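Local coordinates for protein glutamyl-tRNA synthetase (Methanothermobacter thermautotrophicus, PDB 3AII) that probably attaches glutamate to tRNA(Glu) in an ATP-dependent two-step reaction through a Glu-AMP intermediate, and is a non-discriminating archaeal synthetase, at residues 222-228 with 268-272; 228-232 with 255-259; 401-405 with 519-523; 533-537 with 549-553. All coordinates share one frame; numbering follows the deposited sequence.

Contact 1: 222-228 with 268-272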
# COMPACT_ATOMS: atom_id res chain seq x y z
N TRP A 222 -17.03 35.75 -10.84
CA TRP A 222 -15.91 34.97 -10.31
C TRP A 222 -15.45 35.59 -9.00
O TRP A 222 -15.30 34.90 -7.99
CB TRP A 222 -14.77 34.89 -11.33
CG TRP A 222 -13.42 34.48 -10.78
CD1 TRP A 222 -12.27 35.23 -10.77
CD2 TRP A 222 -13.08 33.24 -10.16
NE1 TRP A 222 -11.25 34.54 -10.19
CE2 TRP A 222 -11.71 33.30 -9.80
CE3 TRP A 222 -13.80 32.07 -9.87
CZ2 TRP A 222 -11.05 32.25 -9.18
CZ3 TRP A 222 -13.14 31.02 -9.25
CH2 TRP A 222 -11.78 31.12 -8.90
N ARG A 223 -15.26 36.91 -9.00
CA ARG A 223 -14.75 37.58 -7.81
C ARG A 223 -15.77 37.48 -6.69
O ARG A 223 -15.41 37.37 -5.51
CB ARG A 223 -14.40 39.04 -8.14
CG ARG A 223 -13.13 39.12 -8.99
CD ARG A 223 -12.65 40.56 -9.19
NE ARG A 223 -11.32 40.58 -9.78
CZ ARG A 223 -10.99 41.26 -10.87
NH1 ARG A 223 -11.89 42.00 -11.50
NH2 ARG A 223 -9.74 41.20 -11.33
N GLU A 224 -17.04 37.44 -7.06
CA GLU A 224 -18.09 37.35 -6.06
C GLU A 224 -18.11 36.00 -5.36
O GLU A 224 -18.51 35.91 -4.19
CB GLU A 224 -19.45 37.60 -6.70
CG GLU A 224 -19.64 39.02 -7.19
CD GLU A 224 -20.95 39.19 -7.93
OE1 GLU A 224 -21.16 40.26 -8.52
OE2 GLU A 224 -21.76 38.23 -7.91
N MET A 225 -17.67 34.95 -6.05
CA MET A 225 -17.67 33.61 -5.46
C MET A 225 -16.91 33.56 -4.14
O MET A 225 -17.20 32.74 -3.29
CB MET A 225 -17.09 32.58 -6.43
CG MET A 225 -18.03 32.24 -7.58
SD MET A 225 -17.36 31.02 -8.74
CE MET A 225 -17.17 29.58 -7.69
N PHE A 226 -15.96 34.47 -3.97
CA PHE A 226 -15.12 34.46 -2.80
C PHE A 226 -15.84 34.89 -1.53
O PHE A 226 -15.30 34.74 -0.43
CB PHE A 226 -13.87 35.31 -3.06
CG PHE A 226 -12.90 34.64 -3.98
CD1 PHE A 226 -13.14 34.57 -5.34
CD2 PHE A 226 -11.77 34.02 -3.46
CE1 PHE A 226 -12.25 33.92 -6.19
CE2 PHE A 226 -10.88 33.37 -4.30
CZ PHE A 226 -11.12 33.32 -5.67
N GLU A 227 -17.07 35.40 -1.68
CA GLU A 227 -17.89 35.77 -0.53
C GLU A 227 -19.25 35.09 -0.56
O GLU A 227 -20.18 35.50 0.14
CB GLU A 227 -18.07 37.28 -0.46
CG GLU A 227 -16.76 38.04 -0.29
CD GLU A 227 -16.11 37.78 1.05
OE1 GLU A 227 -14.87 37.85 1.14
OE2 GLU A 227 -16.84 37.49 2.02
N MET A 228 -19.38 34.05 -1.38
CA MET A 228 -20.65 33.34 -1.49
C MET A 228 -20.64 32.07 -0.66
O MET A 228 -19.59 31.63 -0.19
CB MET A 228 -20.98 33.05 -2.95
CG MET A 228 -21.23 34.33 -3.74
SD MET A 228 -21.52 34.03 -5.48
CE MET A 228 -23.11 33.20 -5.39
N TYR A 268 -9.00 30.04 2.40
CA TYR A 268 -9.65 29.88 1.10
C TYR A 268 -11.01 29.22 1.23
O TYR A 268 -11.21 28.35 2.07
CB TYR A 268 -8.79 28.99 0.19
CG TYR A 268 -7.38 29.49 0.02
CD1 TYR A 268 -6.31 28.86 0.66
CD2 TYR A 268 -7.11 30.60 -0.76
CE1 TYR A 268 -5.01 29.31 0.50
CE2 TYR A 268 -5.81 31.06 -0.92
CZ TYR A 268 -4.77 30.42 -0.29
OH TYR A 268 -3.48 30.89 -0.46
N ARG A 269 -11.94 29.63 0.38
CA ARG A 269 -13.21 28.93 0.27
C ARG A 269 -13.49 28.52 -1.17
O ARG A 269 -14.43 27.79 -1.43
CB ARG A 269 -14.36 29.80 0.79
CG ARG A 269 -14.73 30.94 -0.14
CD ARG A 269 -15.98 31.64 0.35
NE ARG A 269 -15.78 32.28 1.65
CZ ARG A 269 -16.73 32.94 2.31
NH1 ARG A 269 -17.95 33.03 1.79
NH2 ARG A 269 -16.47 33.49 3.49
N VAL A 270 -12.68 28.99 -2.11
CA VAL A 270 -12.92 28.61 -3.50
C VAL A 270 -11.85 27.60 -3.90
O VAL A 270 -10.66 27.92 -3.86
CB VAL A 270 -12.90 29.82 -4.45
CG1 VAL A 270 -13.20 29.37 -5.88
CG2 VAL A 270 -13.93 30.88 -4.02
N TYR A 271 -12.28 26.39 -4.26
CA TYR A 271 -11.35 25.27 -4.49
C TYR A 271 -11.49 24.68 -5.89
O TYR A 271 -12.60 24.58 -6.42
CB TYR A 271 -11.63 24.15 -3.48
CG TYR A 271 -11.08 24.45 -2.11
CD1 TYR A 271 -11.82 25.16 -1.17
CD2 TYR A 271 -9.80 24.03 -1.77
CE1 TYR A 271 -11.29 25.43 0.09
CE2 TYR A 271 -9.28 24.29 -0.54
CZ TYR A 271 -10.02 24.99 0.38
OH TYR A 271 -9.46 25.23 1.62
N PRO A 272 -10.37 24.26 -6.48
CA PRO A 272 -10.43 23.64 -7.80
C PRO A 272 -10.89 22.19 -7.70
O PRO A 272 -10.63 21.49 -6.70
CB PRO A 272 -8.97 23.68 -8.28
CG PRO A 272 -8.19 23.57 -7.01
CD PRO A 272 -8.98 24.42 -6.02

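Contact 2: 228-232 with 255-259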
# COMPACT_ATOMS: atom_id res chain seq x y z
N MET A 228 -19.38 34.05 -1.38
CA MET A 228 -20.65 33.34 -1.49
C MET A 228 -20.64 32.07 -0.66
O MET A 228 -19.59 31.63 -0.19
CB MET A 228 -20.98 33.05 -2.95
CG MET A 228 -21.23 34.33 -3.74
SD MET A 228 -21.52 34.03 -5.48
CE MET A 228 -23.11 33.20 -5.39
N LYS A 229 -21.81 31.48 -0.48
CA LYS A 229 -21.92 30.29 0.35
C LYS A 229 -21.59 29.00 -0.39
O LYS A 229 -21.65 28.94 -1.62
CB LYS A 229 -23.31 30.23 0.98
CG LYS A 229 -23.59 31.40 1.91
CD LYS A 229 -25.02 31.39 2.42
CE LYS A 229 -25.25 30.23 3.36
NZ LYS A 229 -26.69 30.11 3.74
N GLU A 230 -21.21 27.98 0.37
CA GLU A 230 -20.90 26.68 -0.20
C GLU A 230 -22.02 26.20 -1.11
O GLU A 230 -23.20 26.29 -0.76
CB GLU A 230 -20.65 25.66 0.93
CG GLU A 230 -20.43 24.24 0.44
CD GLU A 230 -19.64 23.40 1.44
OE1 GLU A 230 -19.27 23.90 2.52
OE2 GLU A 230 -19.37 22.22 1.13
N GLY A 231 -21.65 25.72 -2.29
CA GLY A 231 -22.63 25.19 -3.24
C GLY A 231 -23.48 26.17 -4.04
O GLY A 231 -24.31 25.75 -4.84
N SER A 232 -23.25 27.48 -3.88
CA SER A 232 -24.13 28.48 -4.49
C SER A 232 -23.77 28.88 -5.92
O SER A 232 -24.59 29.47 -6.62
CB SER A 232 -24.21 29.73 -3.62
OG SER A 232 -22.94 30.35 -3.51
N ARG A 255 -15.34 25.18 -7.19
CA ARG A 255 -16.51 25.17 -6.30
C ARG A 255 -16.21 25.93 -5.03
O ARG A 255 -15.07 26.24 -4.73
CB ARG A 255 -16.91 23.74 -5.96
CG ARG A 255 -15.80 22.96 -5.27
CD ARG A 255 -16.23 21.57 -4.86
NE ARG A 255 -15.19 20.92 -4.07
CZ ARG A 255 -15.26 19.67 -3.64
NH1 ARG A 255 -14.27 19.16 -2.92
NH2 ARG A 255 -16.32 18.92 -3.93
N ILE A 256 -17.27 26.24 -4.28
CA ILE A 256 -17.12 26.94 -3.01
C ILE A 256 -17.29 25.92 -1.89
O ILE A 256 -18.27 25.18 -1.88
CB ILE A 256 -18.19 28.04 -2.87
CG1 ILE A 256 -18.08 29.06 -4.01
CG2 ILE A 256 -18.04 28.73 -1.51
CD1 ILE A 256 -19.29 30.00 -4.15
N VAL A 257 -16.34 25.88 -0.96
CA VAL A 257 -16.39 24.95 0.17
C VAL A 257 -16.06 25.73 1.43
O VAL A 257 -15.01 26.36 1.52
CB VAL A 257 -15.35 23.82 0.03
CG1 VAL A 257 -15.45 22.82 1.20
CG2 VAL A 257 -15.51 23.11 -1.32
N GLU A 258 -16.97 25.69 2.40
CA GLU A 258 -16.71 26.41 3.64
C GLU A 258 -16.25 25.43 4.70
O GLU A 258 -17.06 24.87 5.44
CB GLU A 258 -17.96 27.16 4.10
CG GLU A 258 -18.48 28.16 3.08
CD GLU A 258 -19.70 28.92 3.59
OE1 GLU A 258 -19.53 29.72 4.53
OE2 GLU A 258 -20.81 28.71 3.06
N ALA A 259 -14.95 25.20 4.75
CA ALA A 259 -14.39 24.23 5.67
C ALA A 259 -12.94 24.58 5.97
O ALA A 259 -12.24 25.11 5.11
CB ALA A 259 -14.49 22.82 5.09

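Contact 3: 401-405 with 519-523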
# COMPACT_ATOMS: atom_id res chain seq x y z
N ALA A 401 16.48 -15.85 5.45
CA ALA A 401 15.84 -15.75 6.76
C ALA A 401 16.31 -16.85 7.72
O ALA A 401 16.24 -18.04 7.38
CB ALA A 401 14.31 -15.78 6.61
N ARG A 402 16.75 -16.47 8.91
CA ARG A 402 17.21 -17.43 9.92
C ARG A 402 16.05 -18.31 10.37
O ARG A 402 14.92 -17.83 10.50
CB ARG A 402 17.81 -16.70 11.13
CG ARG A 402 19.01 -15.84 10.78
CD ARG A 402 19.40 -14.91 11.93
NE ARG A 402 20.08 -15.60 13.02
CZ ARG A 402 21.40 -15.67 13.16
NH1 ARG A 402 21.93 -16.33 14.18
NH2 ARG A 402 22.20 -15.08 12.27
N ARG A 403 16.35 -19.57 10.63
CA ARG A 403 15.33 -20.56 10.98
C ARG A 403 15.27 -20.85 12.47
O ARG A 403 16.30 -21.09 13.11
CB ARG A 403 15.57 -21.87 10.24
CG ARG A 403 15.45 -21.76 8.72
CD ARG A 403 15.57 -23.15 8.10
NE ARG A 403 16.68 -23.92 8.64
CZ ARG A 403 16.93 -25.18 8.31
NH1 ARG A 403 16.14 -25.80 7.45
NH2 ARG A 403 17.96 -25.83 8.84
N TYR A 404 14.05 -20.86 13.02
CA TYR A 404 13.83 -21.24 14.42
C TYR A 404 12.58 -22.12 14.54
O TYR A 404 11.68 -22.04 13.69
CB TYR A 404 13.65 -19.99 15.29
CG TYR A 404 14.84 -19.06 15.23
CD1 TYR A 404 15.92 -19.24 16.10
CD2 TYR A 404 14.92 -18.05 14.28
CE1 TYR A 404 17.03 -18.40 16.04
CE2 TYR A 404 16.02 -17.21 14.21
CZ TYR A 404 17.06 -17.39 15.10
OH TYR A 404 18.15 -16.55 15.01
N PHE A 405 12.51 -22.90 15.62
CA PHE A 405 11.30 -23.67 15.95
C PHE A 405 10.42 -22.86 16.92
O PHE A 405 10.84 -22.59 18.05
CB PHE A 405 11.66 -25.00 16.64
CG PHE A 405 12.27 -26.03 15.72
CD1 PHE A 405 12.02 -26.01 14.35
CD2 PHE A 405 13.06 -27.05 16.24
CE1 PHE A 405 12.58 -26.98 13.50
CE2 PHE A 405 13.62 -28.01 15.40
CZ PHE A 405 13.37 -27.99 14.04
N ASP A 519 17.70 -19.89 21.05
CA ASP A 519 18.48 -19.02 20.17
C ASP A 519 17.74 -17.81 19.60
O ASP A 519 18.36 -16.83 19.19
CB ASP A 519 19.09 -19.83 19.02
CG ASP A 519 20.36 -20.53 19.43
OD1 ASP A 519 21.12 -19.96 20.25
OD2 ASP A 519 20.61 -21.64 18.92
N ALA A 520 16.42 -17.87 19.55
CA ALA A 520 15.62 -16.77 19.09
C ALA A 520 15.92 -15.50 19.88
O ALA A 520 15.74 -14.40 19.38
CB ALA A 520 14.13 -17.12 19.17
N SER A 521 16.41 -15.65 21.11
CA SER A 521 16.74 -14.49 21.93
C SER A 521 17.84 -13.62 21.33
O SER A 521 18.02 -12.46 21.73
CB SER A 521 17.12 -14.91 23.36
OG SER A 521 18.29 -15.70 23.37
N GLU A 522 18.59 -14.16 20.36
CA GLU A 522 19.60 -13.40 19.63
C GLU A 522 19.03 -12.39 18.62
O GLU A 522 19.74 -11.52 18.11
CB GLU A 522 20.57 -14.35 18.91
CG GLU A 522 19.99 -14.95 17.61
CD GLU A 522 20.79 -16.14 17.11
OE1 GLU A 522 21.95 -16.31 17.55
OE2 GLU A 522 20.26 -16.92 16.29
N LEU A 523 17.74 -12.52 18.30
CA LEU A 523 17.12 -11.67 17.30
C LEU A 523 16.90 -10.25 17.80
O LEU A 523 16.71 -10.03 19.01
CB LEU A 523 15.78 -12.26 16.86
CG LEU A 523 15.87 -13.65 16.23
CD1 LEU A 523 14.51 -14.33 16.19
CD2 LEU A 523 16.49 -13.52 14.83

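Contact 4: 533-537 with 549-553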
# COMPACT_ATOMS: atom_id res chain seq x y z
N ARG A 533 7.99 -24.73 9.56
CA ARG A 533 6.70 -25.42 9.52
C ARG A 533 5.55 -24.55 10.02
O ARG A 533 4.46 -25.06 10.31
CB ARG A 533 6.76 -26.74 10.31
CG ARG A 533 7.85 -27.71 9.85
CD ARG A 533 7.73 -29.11 10.52
NE ARG A 533 6.52 -29.83 10.10
CZ ARG A 533 5.44 -29.98 10.86
NH1 ARG A 533 4.39 -30.63 10.40
NH2 ARG A 533 5.43 -29.49 12.09
N PHE A 534 5.78 -23.25 10.13
CA PHE A 534 4.74 -22.33 10.56
C PHE A 534 4.61 -21.15 9.59
O PHE A 534 3.57 -20.97 8.95
CB PHE A 534 5.00 -21.88 12.01
CG PHE A 534 3.91 -21.02 12.59
CD1 PHE A 534 2.73 -21.59 13.05
CD2 PHE A 534 4.07 -19.64 12.67
CE1 PHE A 534 1.72 -20.79 13.58
CE2 PHE A 534 3.05 -18.83 13.19
CZ PHE A 534 1.88 -19.41 13.65
N GLY A 535 5.68 -20.36 9.44
CA GLY A 535 5.68 -19.30 8.45
C GLY A 535 6.82 -18.31 8.65
O GLY A 535 7.54 -18.38 9.64
N PHE A 536 6.98 -17.39 7.70
CA PHE A 536 7.94 -16.31 7.85
C PHE A 536 7.30 -15.20 8.67
O PHE A 536 6.09 -14.99 8.58
CB PHE A 536 8.36 -15.77 6.49
CG PHE A 536 9.13 -16.76 5.67
CD1 PHE A 536 10.51 -16.80 5.74
CD2 PHE A 536 8.47 -17.66 4.84
CE1 PHE A 536 11.22 -17.71 4.98
CE2 PHE A 536 9.19 -18.58 4.09
CZ PHE A 536 10.56 -18.60 4.16
N ALA A 537 8.10 -14.50 9.47
CA ALA A 537 7.56 -13.45 10.33
C ALA A 537 8.64 -12.45 10.72
O ALA A 537 9.80 -12.81 10.84
CB ALA A 537 6.94 -14.06 11.60
N TYR A 549 5.25 -10.46 13.83
CA TYR A 549 4.14 -10.27 12.90
C TYR A 549 4.29 -11.21 11.70
O TYR A 549 5.31 -11.22 11.02
CB TYR A 549 4.04 -8.80 12.46
CG TYR A 549 3.22 -7.97 13.42
CD1 TYR A 549 2.02 -7.38 13.03
CD2 TYR A 549 3.62 -7.83 14.74
CE1 TYR A 549 1.25 -6.66 13.93
CE2 TYR A 549 2.86 -7.11 15.65
CZ TYR A 549 1.67 -6.53 15.23
OH TYR A 549 0.91 -5.82 16.14
N TYR A 550 3.25 -12.01 11.45
CA TYR A 550 3.26 -13.03 10.40
C TYR A 550 3.23 -12.46 8.99
O TYR A 550 2.40 -11.60 8.67
CB TYR A 550 2.06 -13.95 10.60
CG TYR A 550 2.09 -15.26 9.85
CD1 TYR A 550 2.76 -16.37 10.38
CD2 TYR A 550 1.43 -15.42 8.63
CE1 TYR A 550 2.78 -17.58 9.71
CE2 TYR A 550 1.43 -16.64 7.96
CZ TYR A 550 2.11 -17.72 8.51
OH TYR A 550 2.14 -18.94 7.87
N ALA A 551 4.12 -12.94 8.14
CA ALA A 551 4.09 -12.57 6.74
C ALA A 551 3.27 -13.57 5.95
O ALA A 551 2.17 -13.26 5.49
CB ALA A 551 5.51 -12.47 6.17
N HIS A 552 3.79 -14.79 5.81
CA HIS A 552 3.15 -15.81 4.99
C HIS A 552 3.82 -17.16 5.20
O HIS A 552 4.89 -17.25 5.81
CB HIS A 552 3.25 -15.43 3.50
CG HIS A 552 4.63 -15.03 3.08
ND1 HIS A 552 5.66 -15.94 2.95
CD2 HIS A 552 5.16 -13.81 2.81
CE1 HIS A 552 6.76 -15.30 2.60
NE2 HIS A 552 6.49 -14.01 2.51
N LYS A 553 3.20 -18.22 4.69
CA LYS A 553 3.77 -19.56 4.77
C LYS A 553 5.13 -19.62 4.07
O LYS A 553 5.46 -18.77 3.24
CB LYS A 553 2.82 -20.58 4.15
CG LYS A 553 1.40 -20.53 4.72
CD LYS A 553 0.48 -21.53 4.04
CE LYS A 553 0.91 -22.96 4.34
NZ LYS A 553 -0.00 -23.96 3.70
OXT LYS A 553 5.93 -20.52 4.31

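Contact 1: 222-228 with 268-272
F226 and V270 mark the closest approach of the two backbones, their CA atoms 6.3 Å apart, where the chain leaving helix 215-224 passes the edge strand 270-272. V270 carries the apolar half of this contact, its two methyls meeting different partners. V270 CG2 sits almost exactly over the centre of the F226 ring, 3.7 Å from the centroid and 5° off the ring normal, a textbook CH-pi contact, while V270 CG1 reaches W222 CZ3 at 3.8 Å. F226 CE1 in turn rests over the W222 ring plane, so the valine fits against two aromatic rings that touch each other. R269 supplies the polar half. Its chain bends at chi3 (64°) and brings R269 NH1 within 2.9 Å of M228 O, a hydrogen bond in the guanidinium plane that nevertheless meets the carbonyl from above its own plane. F226 O lies over one face of the same guanidinium without bonding to it, and E227 OE2, 4.3 Å from R269 NH2, adds opposite charge without a salt bridge. Y176 of helix 172-184 meets the F226 ring edge-to-face. The whole is a case of helix-on-sheet packing, here against the four-stranded antiparallel sheet within the class I synthetase catalytic region.

Contact 2: 228-232 with 255-259
E230 and E258 exchange backbone-to-carboxylate hydrogen bonds where a type II beta turn, K229 to S232, lies against the end of strand 252-256 in the antiparallel sheet. From E230 the side chain can be followed outward. E230 CB lies 3.7 Å from both I256 O and E258 OE2. E230 CG, anti to the backbone N (chi1 175°), passes I256 O at 3.3 Å, and CD rides over V257 CA. At the tip the two oxygens part: E230 OE1 accepts from E258 N at 2.9 Å, from well above the carboxylate plane, while E230 OE2 approaches V257 CG1 and forms a salt bridge with R141. E258 answers in kind, E258 OE2 accepting from E230 N at 2.8 Å on the anti side, in a nearly straight bond of 167°. Each glutamate thus grips the other's amide, and R141 would be expected to offset part of the negative charge gathered here. The buried I256 side chain lies against the turn; its CD1 meets M228 CB, and its CG2 touches the carbonyls of M228 and K229. A weak bond from G231 N to I256 O adds to the attachment. Within the turn, K229 O accepts from S232 N and also from the hydroxyl, S232 OG to K229 O being 2.7 Å.

Contact 3: 401-405 with 519-523
Y404 and R402 converge on a single carboxylate oxygen, E522 OE2, and the contact can be read outward from that atom. The phenol donates to it in a very short hydrogen bond, Y404 OH to E522 OE2 at 2.5 Å, with the oxygen near the plane of the ring. R402 NH1 reaches the same atom, E522 OE2, at 2.8 Å to make a salt bridge; the oxygen lies at the guanidinium edge, yet the arginine comes from above the carboxylate plane, the two planes standing 87° apart. The triangle is closed within 401-405, because R402 NE donates to Y404 OH at 2.9 Å along a nearly straight line. The phenol oxygen is therefore both donor and acceptor, and the arginine, bent at chi3 (75°), spans tyrosine and glutamate with neighbouring N-H groups. Two donors on one oxygen would be expected to stabilise the charged form of E522.

Around this polar knot, apolar groups cover one side of the Y404 ring: A520 CB over the face, and L523 obliquely, L523 CD2 lying 3.8 Å from Y404 CE2. The setting is the beta-rich anticodon-binding part of the enzyme, where strand 402-408 meets a 3-10 turn that lies between strands 511-516 and 528-531. That turn is held by its own backbone bonds, E522 N to D519 O and L523 N to A520 O, which fix the backbone from which E522 and L523 extend. Farther out, R402 and Y404 share backbone hydrogen bonds with Q530 of strand 528-531, whose V529 also touches both Y404 and L523, while the F405 backbone is tied to E517.

Contact 4: 533-537 with 549-553
Y550 and F534 are brought together by first torsions that place each CG opposite its backbone N, chi1 -165° and -175°. The tyrosine ring then reaches across to the chain before strand 535-541, where Y550 OH donates to F534 O at 2.7 Å, tilted slightly from the carbonyl plane. Its edge also turns toward the face of the F534 ring in an offset edge-to-face pair, centroids 5.5 Å apart and planes at 82°. G535 lies beside the tyrosine ring and, with a backbone shape that glycine readily adopts, lets Y550 CE1 come within 3.6 Å of G535 CA. F534 and G535 form a classic beta bulge opposite L531. Past it, the strands are joined by F536 N to H552 O, 2.8 Å, and A551 N to F536 O, 2.9 Å. H552 ND1 donates in its ring plane to K553 O, one oxygen of the C-terminal carboxylate, which also lies at the edge of the F536 ring. The contact closes the open end of the hairpin formed by strands 535-541 and 546-552. F534 and Y550 pack on V504 of strand 500-505, whereas F536 and H552 press on R394 and L397 of helix 386-397, where R394 also bonds K553 O.

The four contacts form two pairs on opposite sides of the chain's centre. Contacts 1 and 2, with centres about 7 Å apart, share M228, and their strands 270-272 and 252-256 are neighbours in one antiparallel sheet of the catalytic region; contact 2 is nested within the loop that contact 1 closes. Contacts 3 and 4 follow in series, about 13 Å apart between centres; both reach the same mixed six-stranded sheet of the anticodon-binding part, and they meet where A401 CB touches F536 CE1. Between the pairs, centres lie about 51 to 61 Å apart without touching. One pair thus belongs to the catalytic region and the other to the anticodon-binding part, consistent with an enzyme that meets both ends of its tRNA.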